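Local coordinates for hypothetical glycoside hydrolase (PDB 3TAW), which is of unknown function but is a glycoside hydrolase-like protein of a clan whose members share a five-bladed beta-propeller fold, at residues K198-W203 with V208-S213; W219-L222 with E228-K231; D70-A73 with R79-R82. All coordinates share one frame; numbering follows the deposited sequence.

Contact 1 (K198-W203 with V208-S213)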
loop_
_atom_site.group_PDB
_atom_site.type_symbol
_atom_site.label_atom_id
_atom_site.label_comp_id
_atom_site.label_asym_id
_atom_site.label_seq_id
_atom_site.Cartn_x
_atom_site.Cartn_y
_atom_site.Cartn_z
ATOM N N LYS A 198 -7.257 0.584 -20.744
ATOM C CA LYS A 198 -6.060 -0.010 -20.158
ATOM C C LYS A 198 -6.187 -0.069 -18.647
ATOM O O LYS A 198 -6.822 0.781 -18.045
ATOM C CB LYS A 198 -4.802 0.807 -20.492
ATOM C CG LYS A 198 -4.460 0.806 -21.997
ATOM C CD LYS A 198 -2.952 0.739 -22.226
ATOM C CE LYS A 198 -2.599 0.428 -23.691
ATOM N NZ LYS A 198 -1.466 -0.578 -23.792
ATOM N N TYR A 199 -5.548 -1.060 -18.050
ATOM C CA TYR A 199 -5.404 -1.061 -16.597
ATOM C C TYR A 199 -4.447 0.064 -16.256
ATOM O O TYR A 199 -3.553 0.389 -17.042
ATOM C CB TYR A 199 -4.886 -2.395 -16.107
ATOM C CG TYR A 199 -5.855 -3.505 -16.408
ATOM C CD1 TYR A 199 -7.058 -3.592 -15.732
ATOM C CD2 TYR A 199 -5.584 -4.450 -17.386
ATOM C CE1 TYR A 199 -7.959 -4.595 -15.995
ATOM C CE2 TYR A 199 -6.504 -5.467 -17.665
ATOM C CZ TYR A 199 -7.685 -5.525 -16.957
ATOM O OH TYR A 199 -8.617 -6.531 -17.196
ATOM N N PHE A 200 -4.629 0.664 -15.089
ATOM C CA PHE A 200 -3.867 1.856 -14.732
ATOM C C PHE A 200 -3.467 1.804 -13.272
ATOM O O PHE A 200 -4.240 1.377 -12.436
ATOM C CB PHE A 200 -4.713 3.122 -14.980
ATOM C CG PHE A 200 -3.913 4.403 -15.035
ATOM C CD1 PHE A 200 -3.622 5.099 -13.884
ATOM C CD2 PHE A 200 -3.476 4.923 -16.247
ATOM C CE1 PHE A 200 -2.884 6.281 -13.923
ATOM C CE2 PHE A 200 -2.730 6.099 -16.286
ATOM C CZ PHE A 200 -2.443 6.776 -15.135
HETATM N N MSE A 201 -2.250 2.246 -12.966
HETATM C CA MSE A 201 -1.890 2.446 -11.576
HETATM C C MSE A 201 -1.056 3.698 -11.391
HETATM O O MSE A 201 -0.380 4.168 -12.317
HETATM C CB MSE A 201 -1.173 1.217 -10.998
HETATM C CG MSE A 201 0.136 0.905 -11.648
HETATM SE SE MSE A 201 0.935 -0.720 -10.945
HETATM C CE MSE A 201 2.687 -0.408 -11.695
ATOM N N TYR A 202 -1.179 4.259 -10.191
ATOM C CA TYR A 202 -0.271 5.281 -9.680
ATOM C C TYR A 202 0.752 4.521 -8.856
ATOM O O TYR A 202 0.401 3.543 -8.158
ATOM C CB TYR A 202 -1.027 6.324 -8.829
ATOM C CG TYR A 202 -2.110 6.996 -9.614
ATOM C CD1 TYR A 202 -3.393 6.453 -9.671
ATOM C CD2 TYR A 202 -1.860 8.159 -10.330
ATOM C CE1 TYR A 202 -4.394 7.051 -10.425
ATOM C CE2 TYR A 202 -2.861 8.761 -11.105
ATOM C CZ TYR A 202 -4.119 8.199 -11.149
ATOM O OH TYR A 202 -5.134 8.763 -11.891
ATOM N N TRP A 203 2.017 4.900 -8.941
ATOM C CA TRP A 203 3.017 4.225 -8.119
ATOM C C TRP A 203 4.141 5.178 -7.748
ATOM O O TRP A 203 4.333 6.222 -8.383
ATOM C CB TRP A 203 3.540 2.958 -8.834
ATOM C CG TRP A 203 4.374 3.286 -10.032
ATOM C CD1 TRP A 203 3.932 3.576 -11.288
ATOM C CD2 TRP A 203 5.789 3.444 -10.053
ATOM N NE1 TRP A 203 4.989 3.866 -12.102
ATOM C CE2 TRP A 203 6.151 3.793 -11.367
ATOM C CE3 TRP A 203 6.787 3.305 -9.090
ATOM C CZ2 TRP A 203 7.474 4.024 -11.746
ATOM C CZ3 TRP A 203 8.094 3.523 -9.454
ATOM C CH2 TRP A 203 8.434 3.897 -10.778
ATOM N N VAL A 208 4.840 10.753 -7.340
ATOM C CA VAL A 208 3.758 9.932 -7.850
ATOM C C VAL A 208 3.933 9.788 -9.377
ATOM O O VAL A 208 3.834 10.763 -10.151
ATOM C CB VAL A 208 2.390 10.521 -7.481
ATOM C CG1 VAL A 208 1.261 9.720 -8.141
ATOM C CG2 VAL A 208 2.232 10.535 -5.953
ATOM N N TYR A 209 4.238 8.567 -9.786
ATOM C CA TYR A 209 4.402 8.178 -11.173
ATOM C C TYR A 209 3.155 7.392 -11.599
ATOM O O TYR A 209 2.218 7.219 -10.812
ATOM C CB TYR A 209 5.628 7.246 -11.299
ATOM C CG TYR A 209 6.923 7.788 -10.738
ATOM C CD1 TYR A 209 7.633 8.777 -11.399
ATOM C CD2 TYR A 209 7.463 7.291 -9.553
ATOM C CE1 TYR A 209 8.835 9.255 -10.893
ATOM C CE2 TYR A 209 8.673 7.769 -9.049
ATOM C CZ TYR A 209 9.347 8.746 -9.711
ATOM O OH TYR A 209 10.565 9.229 -9.227
ATOM N N ALA A 210 3.136 6.891 -12.833
ATOM C CA ALA A 210 2.039 6.025 -13.248
ATOM C C ALA A 210 2.496 4.954 -14.225
ATOM O O ALA A 210 3.632 4.999 -14.692
ATOM C CB ALA A 210 0.892 6.852 -13.851
ATOM N N ALA A 211 1.610 3.993 -14.500
ATOM C CA ALA A 211 1.891 2.950 -15.470
ATOM C C ALA A 211 0.607 2.371 -15.987
ATOM O O ALA A 211 -0.422 2.405 -15.311
ATOM C CB ALA A 211 2.753 1.845 -14.847
ATOM N N THR A 212 0.675 1.841 -17.201
ATOM C CA THR A 212 -0.453 1.148 -17.796
ATOM C C THR A 212 -0.117 -0.313 -18.097
ATOM O O THR A 212 1.053 -0.719 -18.163
ATOM C CB THR A 212 -0.908 1.871 -19.077
ATOM O OG1 THR A 212 0.148 1.848 -20.050
ATOM C CG2 THR A 212 -1.291 3.308 -18.768
ATOM N N SER A 213 -1.155 -1.103 -18.314
ATOM C CA SER A 213 -1.004 -2.518 -18.643
ATOM C C SER A 213 -2.231 -3.001 -19.387
ATOM O O SER A 213 -3.337 -2.502 -19.162
ATOM C CB SER A 213 -0.872 -3.350 -17.362
ATOM O OG SER A 213 -0.769 -4.744 -17.621
HETATM O O HOH W 1 0.489 -0.500 -21.564
#

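Contact 2 (W219-L222 with E228-K231)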
loop_
_atom_site.group_PDB
_atom_site.type_symbol
_atom_site.label_atom_id
_atom_site.label_comp_id
_atom_site.label_asym_id
_atom_site.label_seq_id
_atom_site.Cartn_x
_atom_site.Cartn_y
_atom_site.Cartn_z
ATOM N N TRP A 219 3.708 -4.045 -16.840
ATOM C CA TRP A 219 3.314 -2.647 -16.741
ATOM C C TRP A 219 4.317 -1.761 -17.450
ATOM O O TRP A 219 5.513 -2.020 -17.378
ATOM C CB TRP A 219 3.200 -2.241 -15.267
ATOM C CG TRP A 219 2.064 -2.933 -14.594
ATOM C CD1 TRP A 219 2.067 -4.188 -14.053
ATOM C CD2 TRP A 219 0.734 -2.417 -14.399
ATOM N NE1 TRP A 219 0.818 -4.493 -13.552
ATOM C CE2 TRP A 219 -0.010 -3.424 -13.742
ATOM C CE3 TRP A 219 0.111 -1.204 -14.700
ATOM C CZ2 TRP A 219 -1.353 -3.254 -13.393
ATOM C CZ3 TRP A 219 -1.235 -1.047 -14.360
ATOM C CH2 TRP A 219 -1.937 -2.064 -13.720
ATOM N N ASP A 220 3.807 -0.719 -18.115
ATOM C CA ASP A 220 4.619 0.275 -18.818
ATOM C C ASP A 220 4.529 1.614 -18.090
ATOM O O ASP A 220 3.478 2.276 -18.100
ATOM C CB ASP A 220 4.121 0.463 -20.250
ATOM C CG ASP A 220 4.240 -0.800 -21.088
ATOM O OD1 ASP A 220 5.283 -1.498 -21.008
ATOM O OD2 ASP A 220 3.297 -1.051 -21.871
ATOM N N PRO A 221 5.628 2.031 -17.457
ATOM C CA PRO A 221 5.657 3.339 -16.791
ATOM C C PRO A 221 5.449 4.466 -17.779
ATOM O O PRO A 221 5.958 4.398 -18.907
ATOM C CB PRO A 221 7.059 3.394 -16.199
ATOM C CG PRO A 221 7.398 1.979 -15.975
ATOM C CD PRO A 221 6.865 1.281 -17.205
ATOM N N LEU A 222 4.691 5.473 -17.375
ATOM C CA LEU A 222 4.497 6.642 -18.213
ATOM C C LEU A 222 5.792 7.448 -18.246
ATOM O O LEU A 222 6.432 7.652 -17.212
ATOM C CB LEU A 222 3.365 7.490 -17.668
ATOM C CG LEU A 222 1.959 7.148 -18.154
ATOM C CD1 LEU A 222 1.673 5.687 -18.197
ATOM C CD2 LEU A 222 0.911 7.936 -17.392
ATOM N N GLU A 228 12.298 9.636 -19.587
ATOM C CA GLU A 228 12.419 9.538 -18.130
ATOM C C GLU A 228 11.033 9.310 -17.535
ATOM O O GLU A 228 10.030 9.520 -18.210
ATOM C CB GLU A 228 12.980 10.837 -17.547
ATOM C CG GLU A 228 14.171 11.430 -18.291
ATOM C CD GLU A 228 14.561 12.800 -17.762
ATOM O OE1 GLU A 228 13.994 13.830 -18.225
ATOM O OE2 GLU A 228 15.449 12.845 -16.889
ATOM N N LEU A 229 10.973 8.877 -16.279
ATOM C CA LEU A 229 9.666 8.684 -15.610
ATOM C C LEU A 229 8.911 10.006 -15.486
ATOM O O LEU A 229 9.457 11.009 -15.022
ATOM C CB LEU A 229 9.835 8.071 -14.233
ATOM C CG LEU A 229 10.371 6.644 -14.182
ATOM C CD1 LEU A 229 10.700 6.262 -12.736
ATOM C CD2 LEU A 229 9.383 5.635 -14.810
ATOM N N LEU A 230 7.652 9.989 -15.913
ATOM C CA LEU A 230 6.779 11.135 -15.819
ATOM C C LEU A 230 6.317 11.321 -14.364
ATOM O O LEU A 230 5.750 10.399 -13.758
ATOM C CB LEU A 230 5.574 10.927 -16.728
ATOM C CG LEU A 230 4.670 12.125 -16.910
ATOM C CD1 LEU A 230 5.362 13.197 -17.846
ATOM C CD2 LEU A 230 3.284 11.680 -17.404
ATOM N N LYS A 231 6.513 12.530 -13.840
ATOM C CA LYS A 231 6.082 12.852 -12.485
ATOM C C LYS A 231 4.709 13.499 -12.509
ATOM O O LYS A 231 4.574 14.646 -12.914
ATOM C CB LYS A 231 7.099 13.784 -11.823
ATOM C CG LYS A 231 8.460 13.134 -11.574
ATOM C CD LYS A 231 9.477 14.200 -11.155
ATOM C CE LYS A 231 10.902 13.708 -11.291
ATOM N NZ LYS A 231 11.869 14.821 -11.008
HETATM O O HOH W 2 5.259 7.781 -14.625
#

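Contact 3 (D70-A73 with R79-R82)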
loop_
_atom_site.group_PDB
_atom_site.type_symbol
_atom_site.label_atom_id
_atom_site.label_comp_id
_atom_site.label_asym_id
_atom_site.label_seq_id
_atom_site.Cartn_x
_atom_site.Cartn_y
_atom_site.Cartn_z
ATOM N N ASP A 70 10.375 -10.429 11.033
ATOM C CA ASP A 70 11.074 -11.164 12.077
ATOM C C ASP A 70 12.160 -10.303 12.743
ATOM O O ASP A 70 12.339 -9.125 12.398
ATOM C CB ASP A 70 11.597 -12.492 11.535
ATOM C CG ASP A 70 12.623 -12.345 10.422
ATOM O OD1 ASP A 70 13.359 -11.331 10.363
ATOM O OD2 ASP A 70 12.734 -13.297 9.637
ATOM N N ASN A 71 12.833 -10.871 13.740
ATOM C CA ASN A 71 13.890 -10.156 14.471
ATOM C C ASN A 71 15.286 -10.612 14.024
ATOM O O ASN A 71 16.229 -10.634 14.826
ATOM C CB ASN A 71 13.691 -10.362 15.985
ATOM C CG ASN A 71 14.051 -9.128 16.809
ATOM O OD1 ASN A 71 13.780 -8.001 16.417
ATOM N ND2 ASN A 71 14.654 -9.351 17.976
ATOM N N SER A 72 15.449 -10.954 12.742
ATOM C CA SER A 72 16.729 -11.504 12.272
ATOM C C SER A 72 17.838 -10.425 12.241
ATOM O O SER A 72 19.028 -10.748 12.243
ATOM C CB SER A 72 16.583 -12.211 10.912
ATOM O OG SER A 72 15.969 -11.391 9.937
ATOM N N ALA A 73 17.429 -9.154 12.244
ATOM C CA ALA A 73 18.330 -8.021 12.430
ATOM C C ALA A 73 17.552 -6.806 12.954
ATOM O O ALA A 73 16.312 -6.813 12.976
ATOM C CB ALA A 73 19.058 -7.679 11.117
ATOM N N ARG A 79 15.726 -6.836 7.962
ATOM C CA ARG A 79 15.222 -8.166 8.367
ATOM C C ARG A 79 14.445 -8.808 7.206
ATOM O O ARG A 79 14.729 -8.495 6.056
ATOM C CB ARG A 79 14.413 -8.056 9.665
ATOM C CG ARG A 79 13.279 -7.054 9.688
ATOM C CD ARG A 79 13.701 -5.655 10.241
ATOM N NE ARG A 79 14.023 -5.780 11.655
ATOM C CZ ARG A 79 13.167 -5.645 12.668
ATOM N NH1 ARG A 79 11.879 -5.293 12.490
ATOM N NH2 ARG A 79 13.608 -5.859 13.891
ATOM N N THR A 80 13.539 -9.746 7.481
ATOM C CA THR A 80 12.775 -10.388 6.417
ATOM C C THR A 80 11.305 -10.084 6.615
ATOM O O THR A 80 10.760 -10.307 7.704
ATOM C CB THR A 80 12.990 -11.918 6.362
ATOM O OG1 THR A 80 14.388 -12.199 6.220
ATOM C CG2 THR A 80 12.218 -12.550 5.178
ATOM N N SER A 81 10.664 -9.600 5.546
ATOM C CA SER A 81 9.228 -9.320 5.541
ATOM C C SER A 81 8.479 -10.463 4.870
ATOM O O SER A 81 8.947 -11.026 3.881
ATOM C CB SER A 81 8.933 -8.014 4.789
ATOM O OG SER A 81 9.433 -6.876 5.489
ATOM N N ARG A 82 7.356 -10.835 5.470
ATOM C CA ARG A 82 6.442 -11.855 4.987
ATOM C C ARG A 82 5.027 -11.315 5.246
ATOM O O ARG A 82 4.846 -10.404 6.071
ATOM C CB ARG A 82 6.677 -13.182 5.733
ATOM C CG ARG A 82 8.094 -13.715 5.562
ATOM C CD ARG A 82 8.312 -15.019 6.317
ATOM N NE ARG A 82 9.673 -15.530 6.202
ATOM C CZ ARG A 82 10.689 -15.193 6.998
ATOM N NH1 ARG A 82 10.555 -14.281 7.953
ATOM N NH2 ARG A 82 11.880 -15.755 6.826
HETATM O O HOH W 3 14.310 -14.395 7.862
#

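Contact 1 (K198-W203 with V208-S213)
Trp203 lays one face of its indole over the base of Tyr209, whose CB sits 3.7 Å from the centroid of the five-membered ring in a CH-pi contact. Beyond CB the phenol ring passes the six-membered ring of Trp203 obliquely, their planes 32° apart. The torsion that sets this up is chi1 of 70°, which places CG of Trp203 between its backbone N and carbonyl carbon and carries the indole across to the partner strand. There its edge meets the backbone: NE1 of Trp203 gives a weak hydrogen bond of 3.1 Å to Ala210 O, which lies near the ring plane.

On the other side of the sheet Phe200 reaches the partner strand by a different torsion, with CG anti to its backbone N (chi1 -163°). CZ of Phe200 reaches Ala210 CB at 3.6 Å and its CD2 meets Thr212 CG2 at 3.7 Å, while Ala211 O lies over one face of the ring, toward its rim. CE1 of Phe200 in turn touches a face of Tyr202, whose ring stacks on Phe288 and whose OH is bonded to Pro293 O. At the more open end of the pair a water joins Lys198 NZ, at 3.0 Å, to Thr212 OG1; the lysine also forms a salt bridge with Asp214.

Six backbone hydrogen bonds hold the strands together, two at each of the pairs Tyr199-Ser213, Met201-Ala211 and Trp203-Tyr209. The shortest, from Tyr209 N to Trp203 O, measures 2.7 Å and lies next to the turn. Strand 179-186 flanks this antiparallel hairpin on one side and strand 220-221 on the other, so 199-203 and 209-213 are the two middle strands of a four-stranded, up-and-down blade, the repeating element of beta-propellers.

Contact 2 (W219-L222 with E228-K231)
Leu222 and Leu230 supply the polar part of the contact through their backbones. Leu230 N donates to Leu222 O over 2.9 Å in a nearly straight bond, 173° at the hydrogen, the donor tilted 31° from the carbonyl plane. A water beside this bond lies 2.8 Å from both Leu222 O and Leu230 O and can donate to them, though not to every acceptor around it at the same time.

Strand 220-221 is the short outer strand of a propeller blade, lying next to strand 209-213. The chain leaves it through a loop and returns at 228-231 without forming another strand; the one direct backbone bond between these segments ties the returning loop to the residue just after the outer strand.

Apolar contacts lie to either side of that bond. Pro221 CB meets Leu229 CD2 at 3.5 Å; with CD1 of Leu229 anti to CA (chi2 171°), CD2 is the branch turned to the proline ring. The same leucine also packs on Trp203 and Tyr209. In the second contact Leu222 CB and Leu230 CB sit 4.2 Å apart, and Leu230 CD2 comes equally near Leu222 CB. Leu222 rests as well on Ala210 and Thr212 of the neighbouring strand, while Pro221 O accepts from the hydroxyl of Tyr167 in helix 166-169.

Contact 3 (D70-A73 with R79-R82)
An Asx turn at Asp70 opens the loop between strands 61-69 and 81-88, and its carboxylate binds that loop to the residues leading into the second strand. OD1 of Asp70 accepts three bonds. Ser72 N, two residues on, closes the turn at 3.2 Å from Asp70 OD1, and Ser72 OG approaches the same OD1 on the syn side at 2.6 Å. From across the contact Thr80 N reaches Asp70 OD1 at 3.3 Å, well above the carboxylate plane.

Arg82 NH1 forms a salt bridge with Asp70 OD2 over 2.9 Å, almost straight at the hydrogen and in the guanidinium plane, although the two flat groups are turned 59° from each other. A water is bonded to Asp70 OD2, Thr80 OG1 and Arg82 NH2 together, and Thr80 CG2 covers one face of the same guanidinium. Thr80 OG1 also binds Pro115 O.

Arg79 reaches back to Ala73, three residues beyond Asp70. Its chain folds back at chi2 and chi3 (-93° and -67°) and grips Ala73 O side-on, with NE of Arg79 at 2.8 Å and NH2 of Arg79 at 3.0 Å. This wraps the guanidinium over Asp70 O, which stands 3.6 Å above the centre of one face and has no hydrogen-bonding partner in the model. NH1 of Arg79 forms salt bridges with Glu69 and Asp49, while NH2 is bonded as well to Ser48 OG.

With both carboxylate oxygens engaged from several directions, the rotation of the Asp70 carboxylate is probably well fixed, and one side chain joins turn, strand entry and arginine. The cationic face of Arg79 over the buried Asp70 O probably offsets part of the cost of leaving that carbonyl without a hydrogen bond.

Contacts 1 and 2 adjoin on one blade, contact 2 adding its outer strand and the loop that follows; their centres are about 8 Å apart. Strand 209-213 of the first pairs with strand 220-221 of the second through two probable hydrogen bonds, Asp220 N to Thr212 O at 2.8 Å and Leu222 N to Ala210 O at 2.9 Å. Contact 3 precedes both in the chain and belongs to a different four-stranded blade, its centre about 30 Å from that of contact 1, on the opposite side of the chain's centre. The magnesium site, at Asn355 and Phe356, includes no residue of the three contacts; a 1,2-ethanediol about 4 Å from the Phe200 side chain probably comes from the crystallisation liquor.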